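Local coordinates for single-stranded DNA-binding protein 1 (Streptomyces coelicolor, PDB 4DAM) that probably binds single-stranded DNA as a homotetramer, through the OB-fold domain present in this construct, at residues V88-K94 / D109-I115. The protein carries 1 engineered substitution. Sequence-based numbering, arbitrary orientation. Where two conformers were deposited one is given.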
ATOM      1  N   VAL A  88      -8.189  12.010  -1.872  1.00 15.06           N
ATOM      2  CA  VAL A  88      -7.324  10.845  -1.899  0.54 14.57           C
ATOM      3  C   VAL A  88      -5.895  11.343  -2.095  1.00 15.12           C
ATOM      4  O   VAL A  88      -5.631  12.153  -2.992  1.00 15.21           O
ATOM      5  CB  VAL A  88      -7.749   9.815  -2.958  0.54 15.06           C
ATOM      6  CG1 VAL A  88      -8.042  10.407  -4.319  0.54 13.52           C
ATOM      7  CG2 VAL A  88      -6.702   8.699  -3.061  0.54 15.80           C
ATOM      8  N   VAL A  89      -4.995  10.869  -1.244  1.00 15.63           N
ATOM      9  CA  VAL A  89      -3.597  11.293  -1.253  1.00 15.43           C
ATOM     10  C   VAL A  89      -2.723  10.048  -1.377  1.00 15.32           C
ATOM     11  O   VAL A  89      -2.885   9.107  -0.605  1.00 18.38           O
ATOM     12  CB  VAL A  89      -3.245  12.074   0.043  1.00 15.57           C
ATOM     13  CG1 VAL A  89      -1.733  12.418   0.107  1.00 17.99           C
ATOM     14  CG2 VAL A  89      -4.148  13.329   0.192  1.00 15.29           C
ATOM     15  N   GLN A  90      -1.802  10.062  -2.336  1.00 14.47           N
ATOM     16  CA  GLN A  90      -0.766   9.031  -2.438  1.00 15.45           C
ATOM     17  C   GLN A  90       0.579   9.691  -2.247  1.00 13.97           C
ATOM     18  O   GLN A  90       0.861  10.726  -2.841  1.00 14.33           O
ATOM     19  CB  GLN A  90      -0.793   8.355  -3.791  1.00 18.20           C
ATOM     20  CG  GLN A  90       0.054   7.098  -3.825  1.00 22.64           C
ATOM     21  CD  GLN A  90       0.592   6.773  -5.217  1.00 33.63           C
ATOM     22  OE1 GLN A  90       0.807   5.598  -5.530  1.00 40.19           O
ATOM     23  NE2 GLN A  90       0.794   7.795  -6.059  1.00 32.55           N
ATOM     24  N   GLY A  91       1.436   9.098  -1.428  1.00 14.74           N
ATOM     25  CA  GLY A  91       2.767   9.650  -1.295  1.00 16.09           C
ATOM     26  C   GLY A  91       3.622   8.873  -0.332  1.00 15.89           C
ATOM     27  O   GLY A  91       3.259   7.783   0.087  1.00 17.64           O
ATOM     28  N   ARG A  92       4.771   9.442   0.001  1.00 14.88           N
ATOM     29  CA  ARG A  92       5.737   8.761   0.850  1.00 14.08           C
ATOM     30  C   ARG A  92       5.527   9.131   2.306  1.00 14.56           C
ATOM     31  O   ARG A  92       5.458  10.320   2.654  1.00 17.08           O
ATOM     32  CB  ARG A  92       7.151   9.150   0.420  1.00 17.10           C
ATOM     33  CG  ARG A  92       7.471   8.636  -0.963  1.00 24.22           C
ATOM     34  CD  ARG A  92       8.867   8.879  -1.440  1.00 31.86           C
ATOM     35  NE  ARG A  92       8.949  10.023  -2.337  1.00 43.28           N
ATOM     36  CZ  ARG A  92       8.627   9.999  -3.638  1.00 40.04           C
ATOM     37  NH1 ARG A  92       8.198   8.889  -4.243  1.00 50.19           N
ATOM     38  NH2 ARG A  92       8.745  11.106  -4.340  1.00 48.39           N
ATOM     39  N   LEU A  93       5.449   8.124   3.157  1.00 14.14           N
ATOM     40  CA  LEU A  93       5.237   8.327   4.587  1.00 14.44           C
ATOM     41  C   LEU A  93       6.549   8.637   5.291  1.00 16.13           C
ATOM     42  O   LEU A  93       7.528   7.903   5.122  1.00 15.41           O
ATOM     43  CB  LEU A  93       4.629   7.068   5.201  1.00 15.71           C
ATOM     44  CG  LEU A  93       4.360   7.042   6.715  1.00 16.37           C
ATOM     45  CD1 LEU A  93       3.282   8.047   7.107  1.00 20.41           C
ATOM     46  CD2 LEU A  93       4.021   5.645   7.223  1.00 19.10           C
ATOM     47  N   LYS A  94       6.545   9.704   6.085  1.00 16.21           N
ATOM     48  CA  LYS A  94       7.675  10.049   6.948  1.00 17.88           C
ATOM     49  C   LYS A  94       7.199  10.214   8.385  1.00 18.63           C
ATOM     50  O   LYS A  94       6.429  11.122   8.681  1.00 19.22           O
ATOM     51  CB  LYS A  94       8.373  11.305   6.432  1.00 23.58           C
ATOM     52  CG  LYS A  94       8.830  11.241   4.967  1.00 26.26           C
ATOM     53  CD  LYS A  94      10.012  10.319   4.787  1.00 30.19           C
ATOM     54  CE  LYS A  94      10.313   9.887   3.345  0.50 30.90           C
ATOM     55  NZ  LYS A  94      11.581   9.085   3.283  0.50 34.96           N
ATOM     56  N   ASP A 109       3.998  12.533   8.468  1.00 17.92           N
ATOM     57  CA  ASP A 109       3.977  13.395   7.269  1.00 18.45           C
ATOM     58  C   ASP A 109       3.751  12.499   6.043  1.00 18.50           C
ATOM     59  O   ASP A 109       4.204  11.345   6.010  1.00 18.82           O
ATOM     60  CB  ASP A 109       5.301  14.104   7.032  1.00 20.94           C
ATOM     61  CG  ASP A 109       5.582  15.265   7.973  1.00 27.76           C
ATOM     62  OD1 ASP A 109       4.750  15.672   8.770  1.00 31.06           O
ATOM     63  OD2 ASP A 109       6.693  15.813   7.906  1.00 38.71           O
ATOM     64  N   ILE A 110       3.075  13.033   5.037  1.00 14.84           N
ATOM     65  CA  ILE A 110       3.008  12.401   3.723  1.00 14.08           C
ATOM     66  C   ILE A 110       3.578  13.384   2.709  1.00 15.14           C
ATOM     67  O   ILE A 110       3.097  14.507   2.577  1.00 15.61           O
ATOM     68  CB  ILE A 110       1.572  12.011   3.292  1.00 12.81           C
ATOM     69  CG1 ILE A 110       0.947  11.050   4.279  1.00 16.19           C
ATOM     70  CG2 ILE A 110       1.588  11.411   1.864  1.00 14.79           C
ATOM     71  CD1 ILE A 110      -0.517  10.734   4.032  1.00 18.19           C
ATOM     72  N   ASP A 111       4.645  12.987   2.043  1.00 15.34           N
ATOM     73  CA  ASP A 111       5.199  13.742   0.939  1.00 15.39           C
ATOM     74  C   ASP A 111       4.448  13.313  -0.320  1.00 16.12           C
ATOM     75  O   ASP A 111       4.688  12.233  -0.874  1.00 15.98           O
ATOM     76  CB  ASP A 111       6.709  13.504   0.831  1.00 19.39           C
ATOM     77  CG  ASP A 111       7.499  14.148   1.984  1.00 26.65           C
ATOM     78  OD1 ASP A 111       6.960  15.000   2.729  1.00 32.13           O
ATOM     79  OD2 ASP A 111       8.689  13.803   2.157  1.00 33.68           O
ATOM     80  N   ALA A 112       3.491  14.138  -0.729  1.00 14.92           N
ATOM     81  CA  ALA A 112       2.500  13.723  -1.727  1.00 13.55           C
ATOM     82  C   ALA A 112       3.037  13.658  -3.119  1.00 15.17           C
ATOM     83  O   ALA A 112       3.782  14.546  -3.548  1.00 17.80           O
ATOM     84  CB  ALA A 112       1.279  14.647  -1.723  1.00 15.39           C
ATOM     85  N   VAL A 113       2.645  12.597  -3.819  1.00 14.79           N
ATOM     86  CA  VAL A 113       2.901  12.422  -5.230  1.00 16.90           C
ATOM     87  C   VAL A 113       1.646  12.717  -6.073  1.00 16.02           C
ATOM     88  O   VAL A 113       1.737  13.218  -7.196  1.00 19.32           O
ATOM     89  CB  VAL A 113       3.381  10.961  -5.478  1.00 19.46           C
ATOM     90  CG1 VAL A 113       3.495  10.686  -6.951  1.00 29.07           C
ATOM     91  CG2 VAL A 113       4.713  10.731  -4.768  1.00 23.79           C
ATOM     92  N   ALA A 114       0.484  12.387  -5.512  1.00 15.60           N
ATOM     93  CA  ALA A 114      -0.805  12.548  -6.186  1.00 15.69           C
ATOM     94  C   ALA A 114      -1.827  12.942  -5.155  1.00 15.11           C
ATOM     95  O   ALA A 114      -1.807  12.441  -4.024  1.00 15.63           O
ATOM     96  CB  ALA A 114      -1.199  11.238  -6.869  1.00 17.73           C
ATOM     97  N   ILE A 115      -2.696  13.879  -5.521  1.00 15.62           N
ATOM     98  CA  ILE A 115      -3.812  14.273  -4.674  1.00 14.10           C
ATOM     99  C   ILE A 115      -5.000  14.490  -5.602  1.00 14.21           C
ATOM    100  O   ILE A 115      -4.851  15.078  -6.680  1.00 15.11           O
ATOM    101  CB  ILE A 115      -3.585  15.610  -3.917  1.00 16.17           C
ATOM    102  CG1 ILE A 115      -2.326  15.557  -3.031  1.00 15.24           C
ATOM    103  CG2 ILE A 115      -4.785  15.932  -3.026  1.00 17.20           C
ATOM    104  CD1 ILE A 115      -1.910  16.895  -2.433  1.00 19.36           C
TER
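Q90 faces two consecutive residues, V113 and A114, which identifies a classic beta bulge in this antiparallel pairing. Q90 O takes two donors: V113 N at 2.8 Å, in the carbonyl plane, and A114 N at 3.2 Å, tilted 18° from it. The return bond, Q90 N to A114 O, is nearly straight (169° at the hydrogen). Beyond the bulge, R92 pairs with D111 and K94 with D109, two backbone bonds each. From the CB of V89, CG1 stands anti to the backbone N (chi1 175°), which brings it 3.9 Å from I110 CG2 and 4.2 Å from A112 CB; V89 CG2 lies alongside I115, 4.2 Å from I115 CG2. I110 CG2 also rests 3.8 Å from G91 CA, so V89 and G91 both meet this one methyl. On the face bearing Q90 and R92, V113 CG2 sits over the guanidinium of R92, 4.0 Å from R92 NH1. Strand 86-100 pairs with 103-112 and, past the corner at V113, with 114-117, while its other edge is hydrogen-bonded to strand 17-33. L43 of strand 36-51 covers V89, while helix 71-80 packs L73 against A112 and I115 within the OB barrel.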